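DNA replication regulator protein HobA (Helicobacter pylori, PDB 2UVP) is required for the initiation of DNA replication and increases the binding of DnaA to the chromosomal origin, oriC. Local coordinates at residues L104-I109 against S135-F140. Residues are numbered along the deposited sequence; the frame is centred on the assembly and turned at random.
Sequences LSLATI and SKIPSF
Leu-106 reaches from helix 102-112 into the loop 135-138 and carries nearly all of the contact, mainly through its two methyls. CG stands anti to the backbone N (chi1 -172°), which carries the branch toward the loop. CD1 of Leu-106 lies alongside CD1 of Ile-137, 3.3 Å away and tighter than usual for two carbons, as the two side chains slide past each other in opposite directions. CD1 of Leu-106 is also 3.5 Å from OG of Ser-135. CD2 of Leu-106 rests 3.9 Å from CE of Lys-136, whose aliphatic chain folds back to make this touch and lies at the solvent-exposed margin of the contact. In this alpha/beta fold with a central parallel sheet, the contact joins helix 102-112 to the turn that leads from helix 127-133 into strand 139-143. Ser-135 OG is hydrogen-bonded to Ile-132 O and accepts a weak bond from Ile-137 N, 3.4 Å from OG, so the hydroxyl beside the leucine methyl is satisfied by the end of helix 127-133 and, weakly, by the loop. On the sheet side, Ile-137 also packs on Pro-116 and Phe-118 of strand 116-121; Phe-118 is touched by Ile-109 as well, one turn along the helix from Leu-106.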
ATOM      1  N   LEU A 104       6.470 -15.738 -18.304  1.00 31.46           N
ATOM      2  CA  LEU A 104       7.462 -14.807 -17.740  1.00 29.62           C
ATOM      3  C   LEU A 104       7.445 -14.813 -16.215  1.00 28.08           C
ATOM      4  O   LEU A 104       8.492 -15.002 -15.591  1.00 26.91           O
ATOM      5  CB  LEU A 104       7.285 -13.379 -18.261  1.00 30.27           C
ATOM      6  CG  LEU A 104       7.944 -12.960 -19.579  1.00 31.34           C
ATOM      7  CD1 LEU A 104       7.945 -11.443 -19.706  1.00 32.46           C
ATOM      8  CD2 LEU A 104       9.357 -13.497 -19.717  1.00 32.65           C
ATOM      9  N   SER A 105       6.265 -14.631 -15.615  1.00 26.66           N
ATOM     10  CA  SER A 105       6.173 -14.651 -14.147  1.00 24.97           C
ATOM     11  C   SER A 105       6.707 -15.959 -13.569  1.00 24.46           C
ATOM     12  O   SER A 105       7.488 -15.951 -12.627  1.00 23.15           O
ATOM     13  CB  SER A 105       4.741 -14.410 -13.664  1.00 25.12           C
ATOM     14  OG  SER A 105       4.227 -13.206 -14.186  1.00 26.10           O
ATOM     15  N   LEU A 106       6.291 -17.086 -14.142  1.00 23.60           N
ATOM     16  CA  LEU A 106       6.701 -18.379 -13.615  1.00 23.21           C
ATOM     17  C   LEU A 106       8.219 -18.542 -13.601  1.00 22.36           C
ATOM     18  O   LEU A 106       8.803 -18.940 -12.586  1.00 21.32           O
ATOM     19  CB  LEU A 106       6.048 -19.508 -14.411  1.00 24.04           C
ATOM     20  CG  LEU A 106       6.224 -20.911 -13.851  1.00 26.96           C
ATOM     21  CD1 LEU A 106       5.262 -21.125 -12.692  1.00 29.54           C
ATOM     22  CD2 LEU A 106       5.946 -21.908 -14.972  1.00 29.81           C
ATOM     23  N   ALA A 107       8.855 -18.223 -14.729  1.00 21.39           N
ATOM     24  CA  ALA A 107      10.300 -18.369 -14.841  1.00 21.02           C
ATOM     25  C   ALA A 107      11.007 -17.470 -13.829  1.00 19.73           C
ATOM     26  O   ALA A 107      11.989 -17.884 -13.198  1.00 20.90           O
ATOM     27  CB  ALA A 107      10.754 -18.045 -16.261  1.00 20.61           C
ATOM     28  N   THR A 108      10.509 -16.247 -13.670  1.00 19.47           N
ATOM     29  CA  THR A 108      11.130 -15.314 -12.734  1.00 18.58           C
ATOM     30  C   THR A 108      10.942 -15.801 -11.300  1.00 18.30           C
ATOM     31  O   THR A 108      11.862 -15.738 -10.489  1.00 17.38           O
ATOM     32  CB  THR A 108      10.629 -13.858 -12.937  1.00 18.95           C
ATOM     33  OG1 THR A 108      10.966 -13.422 -14.276  1.00 20.18           O
ATOM     34  CG2 THR A 108      11.282 -12.915 -11.919  1.00 18.16           C
ATOM     35  N   ILE A 109       9.761 -16.324 -10.995  1.00 17.98           N
ATOM     36  CA  ILE A 109       9.501 -16.885  -9.663  1.00 18.43           C
ATOM     37  C   ILE A 109      10.436 -18.079  -9.356  1.00 18.89           C
ATOM     38  O   ILE A 109      11.059 -18.146  -8.296  1.00 17.69           O
ATOM     39  CB  ILE A 109       8.006 -17.263  -9.512  1.00 18.00           C
ATOM     40  CG1 ILE A 109       7.157 -15.987  -9.514  1.00 19.05           C
ATOM     41  CG2 ILE A 109       7.735 -18.095  -8.256  1.00 19.76           C
ATOM     42  CD1 ILE A 109       5.710 -16.218  -9.841  1.00 17.48           C
ATOM     43  N   SER A 135       0.653 -24.915 -12.672  1.00 30.42           N
ATOM     44  CA  SER A 135       2.045 -25.314 -12.876  1.00 30.63           C
ATOM     45  C   SER A 135       2.525 -26.429 -11.936  1.00 31.16           C
ATOM     46  O   SER A 135       1.757 -26.941 -11.121  1.00 31.58           O
ATOM     47  CB  SER A 135       2.968 -24.093 -12.787  1.00 30.71           C
ATOM     48  OG  SER A 135       3.187 -23.702 -11.440  1.00 31.03           O
ATOM     49  N   LYS A 136       3.797 -26.797 -12.078  1.00 31.33           N
ATOM     50  CA  LYS A 136       4.442 -27.846 -11.292  1.00 31.80           C
ATOM     51  C   LYS A 136       4.667 -27.405  -9.848  1.00 30.95           C
ATOM     52  O   LYS A 136       4.820 -28.244  -8.956  1.00 31.74           O
ATOM     53  CB  LYS A 136       5.813 -28.227 -11.896  1.00 32.51           C
ATOM     54  CG  LYS A 136       6.017 -27.853 -13.375  1.00 35.16           C
ATOM     55  CD  LYS A 136       6.490 -26.390 -13.533  1.00 36.87           C
ATOM     56  CE  LYS A 136       5.969 -25.761 -14.825  1.00 36.34           C
ATOM     57  NZ  LYS A 136       4.490 -25.894 -14.976  1.00 37.85           N
ATOM     58  N   ILE A 137       4.709 -26.092  -9.620  1.00 30.00           N
ATOM     59  CA  ILE A 137       5.048 -25.565  -8.301  1.00 28.36           C
ATOM     60  C   ILE A 137       3.981 -26.043  -7.306  1.00 26.68           C
ATOM     61  O   ILE A 137       2.802 -26.075  -7.640  1.00 27.09           O
ATOM     62  CB  ILE A 137       5.203 -24.008  -8.290  1.00 28.81           C
ATOM     63  CG1 ILE A 137       6.462 -23.572  -9.052  1.00 29.47           C
ATOM     64  CG2 ILE A 137       5.362 -23.469  -6.860  1.00 27.76           C
ATOM     65  CD1 ILE A 137       6.293 -23.428 -10.542  1.00 33.75           C
ATOM     66  N   PRO A 138       4.407 -26.465  -6.106  1.00 25.20           N
ATOM     67  CA  PRO A 138       3.479 -26.874  -5.059  1.00 23.65           C
ATOM     68  C   PRO A 138       2.482 -25.766  -4.733  1.00 22.73           C
ATOM     69  O   PRO A 138       2.789 -24.582  -4.919  1.00 20.99           O
ATOM     70  CB  PRO A 138       4.400 -27.137  -3.870  1.00 24.42           C
ATOM     71  CG  PRO A 138       5.726 -27.456  -4.475  1.00 25.28           C
ATOM     72  CD  PRO A 138       5.816 -26.595  -5.680  1.00 24.65           C
ATOM     73  N   SER A 139       1.282 -26.150  -4.291  1.00 21.15           N
ATOM     74  CA  SER A 139       0.258 -25.166  -3.949  1.00 20.33           C
ATOM     75  C   SER A 139      -0.660 -25.604  -2.799  1.00 19.81           C
ATOM     76  O   SER A 139      -0.768 -26.792  -2.477  1.00 20.56           O
ATOM     77  CB  SER A 139      -0.549 -24.766  -5.184  1.00 20.54           C
ATOM     78  OG  SER A 139      -1.240 -25.878  -5.717  1.00 22.30           O
ATOM     79  N   PHE A 140      -1.285 -24.620  -2.165  1.00 18.28           N
ATOM     80  CA  PHE A 140      -2.243 -24.828  -1.083  1.00 17.40           C
ATOM     81  C   PHE A 140      -3.402 -23.969  -1.518  1.00 17.03           C
ATOM     82  O   PHE A 140      -3.379 -22.743  -1.344  1.00 17.13           O
ATOM     83  CB  PHE A 140      -1.601 -24.275   0.191  1.00 17.07           C
ATOM     84  CG  PHE A 140      -2.374 -24.501   1.481  1.00 16.81           C
ATOM     85  CD1 PHE A 140      -2.222 -23.574   2.521  1.00 15.48           C
ATOM     86  CD2 PHE A 140      -3.139 -25.648   1.713  1.00 16.94           C
ATOM     87  CE1 PHE A 140      -2.854 -23.758   3.776  1.00 14.97           C
ATOM     88  CE2 PHE A 140      -3.770 -25.845   2.956  1.00 17.12           C
ATOM     89  CZ  PHE A 140      -3.634 -24.891   3.985  1.00 17.52           C
TER